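Local coordinates for Sec-alkylsulfatase (Pseudomonas sp. dsm 6611, PDB 4AXH) that hydrolyses secondary alkyl sulfates enantioselectively, inverting the configuration at carbon to release homochiral (S)-alcohols, as a zinc-dependent homodimer, at the interface of chains A and B. Coordinates in Å, arbitrary orientation; residue numbers count along the deposited sequence, not the author numbering. Chains: chain A/B, Sec-alkylsulfatase.

The interface of chains A and B. Residues chain A 454, 458, 479, 482, 486; chain B 454, 458, 479, 482, 486.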
loop_
_atom_site.group_PDB
_atom_site.type_symbol
_atom_site.label_atom_id
_atom_site.label_comp_id
_atom_site.label_asym_id
_atom_site.label_seq_id
_atom_site.Cartn_x
_atom_site.Cartn_y
_atom_site.Cartn_z
ATOM N N TYR A 454 -26.519 -0.261 14.724
ATOM C CA TYR A 454 -25.918 0.219 15.958
ATOM C C TYR A 454 -26.882 1.126 16.729
ATOM O O TYR A 454 -27.062 0.918 17.926
ATOM C CB TYR A 454 -24.567 0.911 15.708
ATOM C CG TYR A 454 -23.369 -0.023 15.639
ATOM C CD1 TYR A 454 -22.833 -0.592 16.790
ATOM C CD2 TYR A 454 -22.728 -0.277 14.431
ATOM C CE1 TYR A 454 -21.709 -1.423 16.731
ATOM C CE2 TYR A 454 -21.615 -1.112 14.359
ATOM C CZ TYR A 454 -21.105 -1.681 15.508
ATOM O OH TYR A 454 -20.006 -2.497 15.382
ATOM N N MET A 458 -28.366 0.533 20.350
ATOM C CA MET A 458 -28.106 1.535 21.375
ATOM C C MET A 458 -29.355 2.184 21.986
ATOM O O MET A 458 -29.232 3.036 22.867
ATOM C CB MET A 458 -27.079 2.563 20.877
ATOM C CG MET A 458 -25.664 1.993 20.761
ATOM S SD MET A 458 -24.390 3.187 20.280
ATOM C CE MET A 458 -24.603 3.224 18.542
ATOM N N TRP A 479 -15.655 10.098 21.245
ATOM C CA TRP A 479 -16.728 9.114 21.319
ATOM C C TRP A 479 -18.019 9.708 20.773
ATOM O O TRP A 479 -18.722 9.035 20.023
ATOM C CB TRP A 479 -16.880 8.534 22.727
ATOM C CG TRP A 479 -18.002 7.544 22.861
ATOM C CD1 TRP A 479 -19.137 7.689 23.607
ATOM C CD2 TRP A 479 -18.129 6.283 22.178
ATOM N NE1 TRP A 479 -19.958 6.593 23.437
ATOM C CE2 TRP A 479 -19.355 5.708 22.584
ATOM C CE3 TRP A 479 -17.307 5.568 21.294
ATOM C CZ2 TRP A 479 -19.778 4.458 22.141
ATOM C CZ3 TRP A 479 -17.741 4.339 20.831
ATOM C CH2 TRP A 479 -18.966 3.797 21.250
ATOM N N GLN A 482 -18.287 9.266 17.019
ATOM C CA GLN A 482 -18.539 7.875 16.639
ATOM C C GLN A 482 -20.044 7.568 16.687
ATOM O O GLN A 482 -20.544 6.914 15.778
ATOM C CB GLN A 482 -17.740 6.908 17.516
ATOM C CG GLN A 482 -16.287 6.773 17.087
ATOM C CD GLN A 482 -16.118 5.767 15.980
ATOM O OE1 GLN A 482 -16.528 4.607 16.093
ATOM N NE2 GLN A 482 -15.492 6.184 14.891
ATOM N N HIS A 486 -22.989 7.201 13.286
ATOM C CA HIS A 486 -23.967 6.119 13.176
ATOM C C HIS A 486 -25.359 6.671 12.936
ATOM O O HIS A 486 -26.068 6.148 12.083
ATOM C CB HIS A 486 -23.941 5.206 14.411
ATOM C CG HIS A 486 -22.762 4.286 14.430
ATOM N ND1 HIS A 486 -22.530 3.158 13.719
ATOM C CD2 HIS A 486 -21.674 4.533 15.235
ATOM C CE1 HIS A 486 -21.296 2.698 14.092
ATOM N NE2 HIS A 486 -20.817 3.557 14.985
ATOM N N TYR B 454 -18.811 0.799 23.338
ATOM C CA TYR B 454 -19.964 0.317 22.578
ATOM C C TYR B 454 -20.888 -0.551 23.457
ATOM O O TYR B 454 -22.094 -0.307 23.466
ATOM C CB TYR B 454 -19.549 -0.436 21.305
ATOM C CG TYR B 454 -19.324 0.455 20.104
ATOM C CD1 TYR B 454 -20.396 1.014 19.413
ATOM C CD2 TYR B 454 -18.047 0.674 19.607
ATOM C CE1 TYR B 454 -20.197 1.806 18.285
ATOM C CE2 TYR B 454 -17.835 1.465 18.482
ATOM C CZ TYR B 454 -18.914 2.026 17.821
ATOM O OH TYR B 454 -18.699 2.804 16.712
ATOM N N MET B 458 -24.656 0.134 24.365
ATOM C CA MET B 458 -25.655 -0.855 23.996
ATOM C C MET B 458 -26.478 -1.444 25.183
ATOM O O MET B 458 -27.368 -2.281 24.958
ATOM C CB MET B 458 -25.034 -1.931 23.101
ATOM C CG MET B 458 -24.714 -1.434 21.713
ATOM S SD MET B 458 -24.098 -2.702 20.573
ATOM C CE MET B 458 -22.411 -2.730 21.018
ATOM N N TRP B 479 -24.005 -9.886 11.913
ATOM C CA TRP B 479 -24.206 -8.866 12.927
ATOM C C TRP B 479 -23.846 -9.416 14.292
ATOM O O TRP B 479 -23.193 -8.714 15.065
ATOM C CB TRP B 479 -25.619 -8.282 12.889
ATOM C CG TRP B 479 -25.877 -7.249 13.948
ATOM C CD1 TRP B 479 -26.772 -7.340 14.972
ATOM C CD2 TRP B 479 -25.210 -5.983 14.109
ATOM N NE1 TRP B 479 -26.720 -6.207 15.755
ATOM C CE2 TRP B 479 -25.762 -5.360 15.254
ATOM C CE3 TRP B 479 -24.216 -5.302 13.380
ATOM C CZ2 TRP B 479 -25.342 -4.098 15.698
ATOM C CZ3 TRP B 479 -23.804 -4.055 13.819
ATOM C CH2 TRP B 479 -24.360 -3.465 14.967
ATOM N N GLN B 482 -20.156 -9.013 15.082
ATOM C CA GLN B 482 -19.784 -7.622 15.342
ATOM C C GLN B 482 -20.034 -7.260 16.820
ATOM O O GLN B 482 -19.190 -6.597 17.421
ATOM C CB GLN B 482 -20.536 -6.672 14.399
ATOM C CG GLN B 482 -19.921 -6.583 13.011
ATOM C CD GLN B 482 -18.799 -5.574 12.979
ATOM O OE1 GLN B 482 -18.959 -4.397 13.348
ATOM N NE2 GLN B 482 -17.633 -6.018 12.533
ATOM N N HIS B 486 -17.090 -6.823 20.231
ATOM C CA HIS B 486 -17.090 -5.711 21.172
ATOM C C HIS B 486 -17.065 -6.210 22.600
ATOM O O HIS B 486 -16.315 -5.666 23.416
ATOM C CB HIS B 486 -18.288 -4.777 20.952
ATOM C CG HIS B 486 -18.136 -3.889 19.760
ATOM N ND1 HIS B 486 -17.399 -2.766 19.608
ATOM C CD2 HIS B 486 -18.770 -4.174 18.561
ATOM C CE1 HIS B 486 -17.596 -2.339 18.318
ATOM N NE2 HIS B 486 -18.406 -3.217 17.729
#
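The phenol oxygen of B:Tyr454 is gripped by two side chains of chain A, with OH lying 2.8 Å from NE2 of A:His486 and 2.9 Å from the amide oxygen OE1 of A:Gln482. The hydroxyl donates to A:Gln482, which would leave its oxygen to accept a hydrogen bond from the imidazole NE2, although the structure alone does not show the direction of that bond. Imidazole and phenol meet tip to tip, NE2 lying in the plane of the tyrosine ring at its edge. The glutamine arrives across the tyrosine, amide and ring planes 86° apart; its chain bends at chi2 (-84°), turning OE1 toward the phenol, and the donor sits tilted from the carbonyl plane. A:Trp479 caps one face of the same ring edge-on: its CH2 stands over the ring centre, 3.6 Å from CG of B:Tyr454, with the planes 83° apart. Tryptophan over the face and two polar partners at the tip together should fix both the position and the rotation of the phenol. The twofold axis repeats all this for A:Tyr454 in the pocket of B:Trp479, B:Gln482 and B:His486. Near the axis the two tyrosines cross at about a right angle, A:Tyr454 CE1 lying 3.9 Å from B:Tyr454 CD1, and the methionines meet through their CG atoms, 3.7 Å between A:Met458 and B:Met458. In this homodimer, each tyrosine projects from helix 447-457, with the methionine just past the end of that helix, into a pocket lined by one side of the partner's helix 477-490, within the alkylsulfatase dimerisation region.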